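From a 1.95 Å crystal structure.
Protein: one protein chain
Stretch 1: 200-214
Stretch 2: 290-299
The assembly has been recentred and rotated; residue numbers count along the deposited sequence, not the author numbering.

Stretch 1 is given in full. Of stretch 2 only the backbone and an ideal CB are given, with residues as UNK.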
# COMPACT_ATOMS: atom_id res chain seq x y z
N ASP A 200 -3.61 -10.60 -13.43
CA ASP A 200 -2.48 -11.38 -13.95
C ASP A 200 -1.50 -10.51 -14.73
O ASP A 200 -0.35 -10.88 -14.87
CB ASP A 200 -2.95 -12.54 -14.85
CG ASP A 200 -3.81 -13.56 -14.12
OD1 ASP A 200 -3.83 -13.58 -12.87
OD2 ASP A 200 -4.48 -14.36 -14.80
N ARG A 201 -1.93 -9.35 -15.25
CA ARG A 201 -0.99 -8.48 -15.97
C ARG A 201 -0.38 -7.41 -15.08
O ARG A 201 0.83 -7.11 -15.19
CB ARG A 201 -1.67 -7.77 -17.13
CG ARG A 201 -2.13 -8.69 -18.24
CD ARG A 201 -2.73 -7.87 -19.37
NE ARG A 201 -3.28 -8.69 -20.45
CZ ARG A 201 -3.77 -8.19 -21.58
NH1 ARG A 201 -3.79 -6.88 -21.79
NH2 ARG A 201 -4.25 -9.01 -22.50
N HIS A 202 -1.23 -6.80 -14.25
CA HIS A 202 -0.89 -5.55 -13.57
C HIS A 202 -0.91 -5.58 -12.04
O HIS A 202 -0.49 -4.60 -11.42
CB HIS A 202 -1.83 -4.44 -14.07
CG HIS A 202 -1.91 -4.32 -15.55
ND1 HIS A 202 -3.04 -4.66 -16.27
CD2 HIS A 202 -1.00 -3.92 -16.47
CE1 HIS A 202 -2.82 -4.49 -17.55
NE2 HIS A 202 -1.59 -4.03 -17.71
N VAL A 203 -1.37 -6.67 -11.41
CA VAL A 203 -1.43 -6.69 -9.94
C VAL A 203 -0.44 -7.70 -9.34
O VAL A 203 0.33 -7.36 -8.44
CB VAL A 203 -2.85 -6.94 -9.41
CG1 VAL A 203 -2.85 -7.09 -7.91
CG2 VAL A 203 -3.78 -5.79 -9.80
N CYS A 204 -0.49 -8.94 -9.83
CA CYS A 204 0.43 -9.98 -9.41
C CYS A 204 0.60 -10.97 -10.55
O CYS A 204 -0.29 -11.78 -10.84
CB CYS A 204 -0.09 -10.72 -8.17
SG CYS A 204 1.06 -11.99 -7.55
N ARG A 205 1.76 -10.91 -11.20
CA ARG A 205 2.04 -11.78 -12.33
C ARG A 205 2.41 -13.22 -11.93
O ARG A 205 2.50 -14.09 -12.79
CB ARG A 205 3.14 -11.15 -13.19
CG ARG A 205 2.67 -9.87 -13.86
CD ARG A 205 3.82 -8.97 -14.25
NE ARG A 205 4.42 -9.34 -15.52
CZ ARG A 205 3.91 -9.06 -16.72
NH1 ARG A 205 2.74 -8.44 -16.84
NH2 ARG A 205 4.56 -9.45 -17.80
N ILE A 206 2.58 -13.48 -10.63
CA ILE A 206 2.83 -14.85 -10.19
C ILE A 206 1.51 -15.54 -9.88
O ILE A 206 0.76 -15.09 -9.00
CB ILE A 206 3.75 -14.94 -8.96
CG1 ILE A 206 5.05 -14.19 -9.20
CG2 ILE A 206 4.05 -16.41 -8.64
CD1 ILE A 206 5.85 -13.92 -7.94
N VAL A 207 1.27 -16.65 -10.60
CA VAL A 207 0.10 -17.51 -10.44
C VAL A 207 0.60 -18.97 -10.47
O VAL A 207 1.41 -19.29 -11.33
CB VAL A 207 -0.89 -17.28 -11.60
CG1 VAL A 207 -2.06 -18.25 -11.52
CG2 VAL A 207 -1.38 -15.83 -11.60
N PRO A 208 0.16 -19.83 -9.52
CA PRO A 208 -0.71 -19.54 -8.38
C PRO A 208 -0.18 -18.36 -7.57
O PRO A 208 1.02 -18.10 -7.56
CB PRO A 208 -0.63 -20.83 -7.55
CG PRO A 208 -0.33 -21.91 -8.55
CD PRO A 208 0.59 -21.25 -9.54
N TRP A 209 -1.06 -17.64 -6.90
CA TRP A 209 -0.63 -16.50 -6.10
C TRP A 209 0.33 -16.95 -4.97
O TRP A 209 0.13 -18.04 -4.38
CB TRP A 209 -1.84 -15.78 -5.51
CG TRP A 209 -2.63 -14.97 -6.52
CD1 TRP A 209 -2.20 -14.53 -7.73
CD2 TRP A 209 -3.96 -14.47 -6.36
NE1 TRP A 209 -3.18 -13.81 -8.35
CE2 TRP A 209 -4.28 -13.75 -7.52
CE3 TRP A 209 -4.93 -14.57 -5.34
CZ2 TRP A 209 -5.50 -13.11 -7.71
CZ3 TRP A 209 -6.15 -13.94 -5.53
CH2 TRP A 209 -6.43 -13.23 -6.72
N PRO A 210 1.37 -16.13 -4.66
CA PRO A 210 2.16 -16.32 -3.46
C PRO A 210 1.26 -16.40 -2.23
O PRO A 210 0.25 -15.70 -2.18
CB PRO A 210 3.02 -15.05 -3.40
CG PRO A 210 3.16 -14.63 -4.83
CD PRO A 210 1.86 -15.01 -5.48
N ARG A 211 1.59 -17.25 -1.27
CA ARG A 211 0.77 -17.40 -0.06
C ARG A 211 0.53 -16.06 0.65
O ARG A 211 -0.58 -15.77 1.13
CB ARG A 211 1.44 -18.35 0.92
CG ARG A 211 0.55 -18.72 2.11
CD ARG A 211 1.35 -18.78 3.39
NE ARG A 211 1.70 -17.45 3.85
CZ ARG A 211 1.02 -16.73 4.74
NH1 ARG A 211 -0.09 -17.20 5.31
NH2 ARG A 211 1.45 -15.50 5.06
N ASP A 212 1.59 -15.26 0.75
CA ASP A 212 1.47 -13.96 1.39
C ASP A 212 0.44 -13.08 0.68
O ASP A 212 -0.32 -12.37 1.34
CB ASP A 212 2.85 -13.27 1.44
CG ASP A 212 3.80 -13.95 2.42
OD1 ASP A 212 3.33 -14.68 3.31
OD2 ASP A 212 5.02 -13.74 2.29
N PHE A 213 0.40 -13.15 -0.66
CA PHE A 213 -0.59 -12.38 -1.44
C PHE A 213 -2.00 -12.94 -1.18
O PHE A 213 -2.94 -12.20 -0.87
CB PHE A 213 -0.23 -12.38 -2.93
CG PHE A 213 -1.14 -11.50 -3.78
CD1 PHE A 213 -0.86 -10.15 -3.96
CD2 PHE A 213 -2.29 -12.03 -4.36
CE1 PHE A 213 -1.71 -9.33 -4.71
CE2 PHE A 213 -3.13 -11.22 -5.12
CZ PHE A 213 -2.84 -9.87 -5.29
N ALA A 214 -2.13 -14.27 -1.26
CA ALA A 214 -3.40 -14.93 -0.98
C ALA A 214 -3.87 -14.67 0.45
O ALA A 214 -5.07 -14.39 0.69
CB ALA A 214 -3.27 -16.43 -1.23
N UNK A 290 10.44 -6.44 -14.48
CA UNK A 290 9.67 -7.68 -14.54
C UNK A 290 8.65 -7.78 -13.42
O UNK A 290 8.25 -8.89 -13.02
CB UNK A 290 10.61 -8.89 -14.49
N UNK A 291 8.19 -6.62 -12.94
CA UNK A 291 7.23 -6.55 -11.85
C UNK A 291 5.99 -5.77 -12.30
O UNK A 291 6.04 -4.98 -13.25
CB UNK A 291 7.86 -5.90 -10.62
N UNK A 292 4.89 -6.02 -11.61
CA UNK A 292 3.72 -5.16 -11.67
C UNK A 292 3.53 -4.49 -10.31
O UNK A 292 4.32 -3.63 -9.93
CB UNK A 292 2.47 -5.95 -12.07
N UNK A 293 2.50 -4.89 -9.58
CA UNK A 293 2.10 -4.18 -8.37
C UNK A 293 2.79 -4.69 -7.11
O UNK A 293 2.78 -4.01 -6.07
CB UNK A 293 0.58 -4.28 -8.19
N UNK A 294 3.40 -5.88 -7.18
CA UNK A 294 4.05 -6.46 -6.01
C UNK A 294 5.49 -6.90 -6.29
O UNK A 294 5.80 -8.09 -6.16
CB UNK A 294 3.24 -7.65 -5.51
N UNK A 295 6.38 -5.94 -6.63
CA UNK A 295 7.78 -6.23 -6.97
C UNK A 295 8.59 -6.95 -5.87
O UNK A 295 9.55 -7.68 -6.17
CB UNK A 295 8.48 -4.92 -7.32
N UNK A 296 8.21 -6.74 -4.62
CA UNK A 296 8.82 -7.43 -3.51
C UNK A 296 8.60 -8.96 -3.57
O UNK A 296 9.26 -9.68 -2.85
CB UNK A 296 8.27 -6.87 -2.20
N UNK A 297 7.62 -9.41 -4.37
CA UNK A 297 7.31 -10.82 -4.59
C UNK A 297 7.76 -11.26 -5.97
O UNK A 297 8.32 -12.34 -6.15
CB UNK A 297 5.81 -11.08 -4.42
N UNK A 298 7.52 -10.39 -6.94
CA UNK A 298 7.80 -10.67 -8.34
C UNK A 298 9.27 -10.64 -8.66
O UNK A 298 9.75 -11.48 -9.43
CB UNK A 298 7.07 -9.67 -9.23
N UNK A 299 10.00 -9.69 -8.08
CA UNK A 299 11.46 -9.63 -8.23
C UNK A 299 12.08 -9.50 -6.85
O UNK A 299 12.58 -8.44 -6.49
CB UNK A 299 11.88 -8.47 -9.13

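Position 290 points its CB sideways, with nothing of stretch 1 within 5.5 Å. Many polar residues would suit. It is Asn290.

Position 291 turns its CB away from stretch 1, which leaves the choice open. It is Ser291, chi1 m; its side chain stays clear of stretch 1.

Position 292 points toward stretch 1. Its ideal CB lies 3.3 Å from His202 O and 4.0 Å from Arg205 CD. Space is short, and phi/psi of -113/-109 is unusual. Glycine, alanine or a small polar residue would suit. It is Ser292, chi1 p. Its OG lies 3.3 Å from Val203 C.

Position 293 also points toward stretch 1. Its ideal CB is 3.1 Å from Val203 O, a tight approach, and 3.4 Å from His202 O. The CB sits by two carbonyl oxygens, so a side chain must lead away from them; several sizes could do so. It is His293, chi1 t.

Position 294 points toward stretch 1 just before a helix. Around it lie Val203 O, Phe213 CD1 and Cys204 CB, 4.1 to 5.2 Å from the ideal CB. A mid-sized apolar residue would fill this space; an N-cap also often favours Ser, Thr or Asp. It is Val294. Its CG2 lies 3.9 Å from Cys204 SG, and its CG1 4.2 Å from Phe213 CD1.

Position 295 opens the helix with phi -58, out of reach of stretch 1. Proline is among the residues that fit. It is Pro295.

Position 296 points sideways, and many helix residues would do. It is His296; its ring end comes nearer but makes no contact.

Position 297 points toward stretch 1. Its ideal CB is 4.5 Å from both Pro210 CG and Ile206 CD1. Leucine, isoleucine or methionine would suit this apolar surface. It is Leu297. Its CD1 packs 4.1 Å from Pro210 CG and 4.2 Å from Phe213 CB.

Position 298 points sideways, its ideal CB 4.6 Å from Ile206 CD1. The backbone N of Arg205 offers a donor, so a long acceptor such as Glu or Gln would suit. It is Glu298. Arg205 N donates to Glu298 OE2 at 2.9 Å, nearly straight at 176°. Ser292 OG donates to the same OE2 at 2.6 Å, and Ser292 N to Glu298 OE1 at 2.7 Å. One carboxylate thus ties the two stretches together.

Position 299 points sideways, free of stretch 1. Many residues would suit. It is Glu299, whose OE2 accepts from Asn290 N at 2.7 Å and Ser291 OG at 2.9 Å.

Stretch 2 290-299: NSSHVPHLEE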
# COMPACT_ATOMS: atom_id res chain seq x y z
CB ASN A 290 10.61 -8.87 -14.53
CG ASN A 290 11.61 -8.82 -15.68
OD1 ASN A 290 11.30 -8.34 -16.77
ND2 ASN A 290 12.81 -9.31 -15.42
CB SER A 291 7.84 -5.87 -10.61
OG SER A 291 8.93 -6.58 -10.04
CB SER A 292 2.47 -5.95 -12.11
OG SER A 292 2.16 -6.99 -11.20
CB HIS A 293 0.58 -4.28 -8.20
CG HIS A 293 -0.00 -3.23 -7.33
ND1 HIS A 293 0.03 -1.89 -7.65
CD2 HIS A 293 -0.68 -3.32 -6.16
CE1 HIS A 293 -0.58 -1.20 -6.71
NE2 HIS A 293 -1.01 -2.04 -5.79
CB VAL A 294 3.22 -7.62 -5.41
CG1 VAL A 294 1.95 -7.08 -4.77
CG2 VAL A 294 2.89 -8.67 -6.46
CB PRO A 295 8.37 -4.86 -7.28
CG PRO A 295 7.45 -3.86 -6.66
CD PRO A 295 6.09 -4.49 -6.66
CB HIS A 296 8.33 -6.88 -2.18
CG HIS A 296 6.86 -7.03 -1.96
ND1 HIS A 296 5.93 -6.21 -2.56
CD2 HIS A 296 6.17 -7.89 -1.18
CE1 HIS A 296 4.72 -6.57 -2.18
NE2 HIS A 296 4.84 -7.58 -1.33
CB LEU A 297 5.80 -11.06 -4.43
CG LEU A 297 5.30 -11.06 -2.99
CD1 LEU A 297 3.78 -11.08 -2.95
CD2 LEU A 297 5.86 -12.26 -2.23
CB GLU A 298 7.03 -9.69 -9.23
CG GLU A 298 5.53 -9.90 -9.14
CD GLU A 298 4.72 -8.70 -9.61
OE1 GLU A 298 5.16 -7.56 -9.35
OE2 GLU A 298 3.68 -8.91 -10.26
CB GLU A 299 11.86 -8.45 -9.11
CG GLU A 299 11.36 -8.56 -10.53
CD GLU A 299 11.92 -7.49 -11.42
OE1 GLU A 299 13.12 -7.58 -11.72
OE2 GLU A 299 11.18 -6.57 -11.84
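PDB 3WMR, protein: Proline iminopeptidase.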